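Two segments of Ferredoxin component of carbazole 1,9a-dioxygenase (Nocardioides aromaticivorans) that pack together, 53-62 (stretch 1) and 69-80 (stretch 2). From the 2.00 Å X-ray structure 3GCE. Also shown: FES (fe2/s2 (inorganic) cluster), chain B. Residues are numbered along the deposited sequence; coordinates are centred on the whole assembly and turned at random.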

# COMPACT_ATOMS: atom_id res chain seq x y z
N HIS A 53 -2.21 -9.10 11.00
CA HIS A 53 -1.79 -9.89 12.13
C HIS A 53 -2.33 -9.31 13.46
O HIS A 53 -2.87 -10.03 14.29
N ALA A 54 -2.16 -8.00 13.64
CA ALA A 54 -2.69 -7.30 14.80
C ALA A 54 -2.82 -5.85 14.38
O ALA A 54 -2.55 -5.51 13.23
N GLU A 55 -3.24 -4.98 15.29
CA GLU A 55 -3.34 -3.60 14.91
C GLU A 55 -1.95 -3.00 14.70
O GLU A 55 -1.20 -2.82 15.66
N ALA A 56 -1.62 -2.71 13.45
CA ALA A 56 -0.42 -1.91 13.15
C ALA A 56 -0.59 -1.29 11.77
O ALA A 56 -1.37 -1.79 10.97
N TYR A 57 0.16 -0.22 11.51
CA TYR A 57 -0.04 0.60 10.33
C TYR A 57 1.15 0.48 9.39
O TYR A 57 2.25 0.92 9.68
N LEU A 58 0.91 -0.19 8.25
CA LEU A 58 1.98 -0.63 7.38
C LEU A 58 2.83 0.49 6.78
O LEU A 58 4.03 0.31 6.59
N ASP A 59 2.23 1.63 6.47
CA ASP A 59 2.99 2.77 5.94
C ASP A 59 4.11 3.27 6.87
O ASP A 59 5.03 3.95 6.42
N MET A 60 4.00 2.94 8.16
CA MET A 60 5.03 3.32 9.14
C MET A 60 6.14 2.26 9.24
O MET A 60 7.11 2.45 9.98
N GLY A 61 6.01 1.18 8.47
CA GLY A 61 7.04 0.15 8.38
C GLY A 61 8.08 0.42 7.31
O GLY A 61 8.31 1.58 6.94
N VAL A 62 8.72 -0.64 6.81
CA VAL A 62 9.85 -0.51 5.88
C VAL A 62 9.47 -1.12 4.54
O VAL A 62 9.02 -2.28 4.48
N GLU A 69 7.93 -5.78 -1.08
CA GLU A 69 7.30 -6.10 0.19
C GLU A 69 7.28 -4.89 1.08
O GLU A 69 8.24 -4.10 1.11
N ILE A 70 6.19 -4.74 1.80
CA ILE A 70 6.13 -3.81 2.93
C ILE A 70 6.28 -4.65 4.21
O ILE A 70 5.65 -5.69 4.38
N GLU A 71 7.11 -4.17 5.12
CA GLU A 71 7.38 -4.88 6.36
C GLU A 71 6.69 -4.14 7.50
O GLU A 71 6.90 -2.94 7.68
N CYS A 72 5.82 -4.84 8.23
CA CYS A 72 5.03 -4.22 9.31
C CYS A 72 5.99 -3.68 10.39
O CYS A 72 6.94 -4.37 10.77
N PRO A 73 5.74 -2.46 10.90
CA PRO A 73 6.66 -1.95 11.92
C PRO A 73 6.60 -2.65 13.29
O PRO A 73 7.53 -2.49 14.11
N LEU A 74 5.54 -3.41 13.53
CA LEU A 74 5.29 -3.90 14.87
C LEU A 74 5.92 -5.27 15.12
O LEU A 74 6.70 -5.42 16.07
N HIS A 75 5.58 -6.27 14.31
CA HIS A 75 6.21 -7.60 14.45
C HIS A 75 6.91 -8.05 13.17
O HIS A 75 7.26 -9.25 13.01
N VAL A 76 7.10 -7.10 12.27
CA VAL A 76 7.92 -7.28 11.05
C VAL A 76 7.50 -8.46 10.15
O VAL A 76 8.32 -9.03 9.42
N GLY A 77 6.22 -8.80 10.21
CA GLY A 77 5.59 -9.57 9.14
C GLY A 77 5.73 -8.81 7.83
O GLY A 77 6.05 -7.63 7.83
N ARG A 78 5.49 -9.47 6.69
CA ARG A 78 5.56 -8.78 5.39
C ARG A 78 4.39 -9.11 4.48
O ARG A 78 3.80 -10.19 4.60
N PHE A 79 4.05 -8.16 3.60
CA PHE A 79 3.07 -8.38 2.53
C PHE A 79 3.66 -8.01 1.18
O PHE A 79 4.49 -7.09 1.07
N ASP A 80 3.20 -8.71 0.15
CA ASP A 80 3.46 -8.32 -1.23
C ASP A 80 2.54 -7.12 -1.54
O ASP A 80 1.32 -7.24 -1.47

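An iron-sulfur cluster joins the two stretches. H53 ND1 and H75 ND1 each bind FES FE2 at 2.1 Å. Because both nitrogens hold the same iron, they lie 3.2 Å apart (H53 ND1 to H75 ND1) without a hydrogen bond. The H53 side chain is t and that of H75 is m; their rings meet obliquely, planes at 84°. C72, chi1 t, binds FES FE1 through SG at 2.2 Å. This sulfur also accepts a hydrogen bond from L74 N, 3.5 Å from C72 SG.

A56 points toward stretch 2. Its CB lies 3.6 Å from C72 SG and 3.7 Å from L74 CB.

L58 fills the apolar centre. Its CB points sideways, but the m,t rotamer brings its end inward. L58 CD2 is 3.8 Å from C72 CB, and L58 CD1 is 3.9 Å from F79 CD1. I70 (t,p) points toward stretch 1, with CD1 3.5 Å from L58 O. P73 also points in and packs CG 4.1 Å from M60 CB.

At the far end, V62 and E71 form an antiparallel bridge: V62 N to E71 O, 3.1 Å, and E71 N to V62 O, 2.8 Å. Their side chains share one face, V62 CB 3.7 Å from E71 OE1. G61 CA approaches E71 O at 3.2 Å; a CB on G61 would clash with that oxygen.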

# COMPACT_ATOMS: atom_id res chain seq x y z
CB HIS A 53 -0.26 -10.07 12.16
CG HIS A 53 0.24 -10.67 13.44
ND1 HIS A 53 1.00 -9.98 14.34
CD2 HIS A 53 -0.00 -11.88 14.00
CE1 HIS A 53 1.25 -10.75 15.39
NE2 HIS A 53 0.64 -11.90 15.21
CB ALA A 54 -1.77 -7.45 16.01
CB GLU A 55 -4.12 -2.79 15.93
CG GLU A 55 -4.45 -1.40 15.41
CD GLU A 55 -4.74 -0.42 16.53
OE1 GLU A 55 -4.94 -0.88 17.68
OE2 GLU A 55 -4.76 0.80 16.25
CB ALA A 56 0.85 -2.75 13.21
CB TYR A 57 -0.42 2.06 10.72
CG TYR A 57 -1.64 2.03 11.61
CD1 TYR A 57 -2.93 2.02 11.05
CD2 TYR A 57 -1.52 1.90 12.99
CE1 TYR A 57 -4.07 1.93 11.86
CE2 TYR A 57 -2.69 1.79 13.83
CZ TYR A 57 -3.95 1.82 13.22
OH TYR A 57 -5.11 1.72 13.96
CB LEU A 58 1.40 -1.51 6.25
CG LEU A 58 0.70 -2.78 6.74
CD1 LEU A 58 0.08 -3.50 5.53
CD2 LEU A 58 1.68 -3.72 7.50
CB ASP A 59 2.03 3.92 5.57
CG ASP A 59 1.61 4.76 6.76
OD1 ASP A 59 0.91 4.27 7.67
OD2 ASP A 59 1.96 5.95 6.77
CB MET A 60 4.40 3.52 10.54
CG MET A 60 3.27 4.55 10.63
SD MET A 60 3.73 6.11 9.89
CE MET A 60 4.94 6.66 11.10
CB VAL A 62 11.11 -1.18 6.47
CG1 VAL A 62 12.26 -1.26 5.43
CG2 VAL A 62 11.57 -0.37 7.70
CB GLU A 69 8.09 -7.19 0.90
CG GLU A 69 8.02 -8.57 0.27
CD GLU A 69 8.91 -9.55 1.01
OE1 GLU A 69 10.13 -9.36 0.98
OE2 GLU A 69 8.39 -10.50 1.64
CB ILE A 70 4.79 -3.03 2.94
CG1 ILE A 70 4.80 -1.96 4.05
CG2 ILE A 70 3.60 -4.00 3.15
CD1 ILE A 70 5.86 -0.87 3.86
CB GLU A 71 8.88 -4.94 6.58
CG GLU A 71 9.34 -5.54 7.91
CD GLU A 71 10.86 -5.54 8.01
OE1 GLU A 71 11.51 -4.82 7.22
OE2 GLU A 71 11.43 -6.23 8.87
CB CYS A 72 4.12 -5.30 9.92
SG CYS A 72 3.14 -4.74 11.35
CB PRO A 73 6.25 -0.48 12.07
CG PRO A 73 4.81 -0.43 11.68
CD PRO A 73 4.65 -1.51 10.58
CB LEU A 74 3.80 -3.87 15.22
CG LEU A 74 3.43 -4.21 16.66
CD1 LEU A 74 4.15 -3.29 17.70
CD2 LEU A 74 1.90 -4.17 16.82
CB HIS A 75 5.23 -8.67 14.91
CG HIS A 75 4.34 -8.24 16.04
ND1 HIS A 75 2.99 -8.02 15.87
CD2 HIS A 75 4.59 -8.02 17.35
CE1 HIS A 75 2.45 -7.68 17.03
NE2 HIS A 75 3.40 -7.66 17.95
CB VAL A 76 9.47 -7.19 11.32
CG1 VAL A 76 9.83 -5.80 11.87
CG2 VAL A 76 10.02 -8.32 12.23
CB ARG A 78 6.85 -9.10 4.64
CG ARG A 78 8.14 -8.63 5.34
CD ARG A 78 9.37 -8.78 4.44
NE ARG A 78 10.60 -8.48 5.18
CZ ARG A 78 11.82 -8.36 4.63
NH1 ARG A 78 11.99 -8.51 3.32
NH2 ARG A 78 12.86 -8.09 5.41
CB PHE A 79 1.81 -7.54 2.75
CG PHE A 79 1.09 -7.87 4.04
CD1 PHE A 79 1.39 -7.17 5.22
CD2 PHE A 79 0.06 -8.82 4.07
CE1 PHE A 79 0.72 -7.45 6.43
CE2 PHE A 79 -0.61 -9.11 5.26
CZ PHE A 79 -0.28 -8.41 6.44
CB ASP A 80 3.17 -9.52 -2.14
CG ASP A 80 3.16 -9.14 -3.63
OD1 ASP A 80 3.89 -8.17 -4.01
OD2 ASP A 80 2.42 -9.81 -4.39
FE1 FES B . 1.88 -6.56 11.75
FE2 FES B . 2.06 -8.18 13.96
S1 FES B . 3.21 -8.38 12.03
S2 FES B . 0.83 -6.37 13.65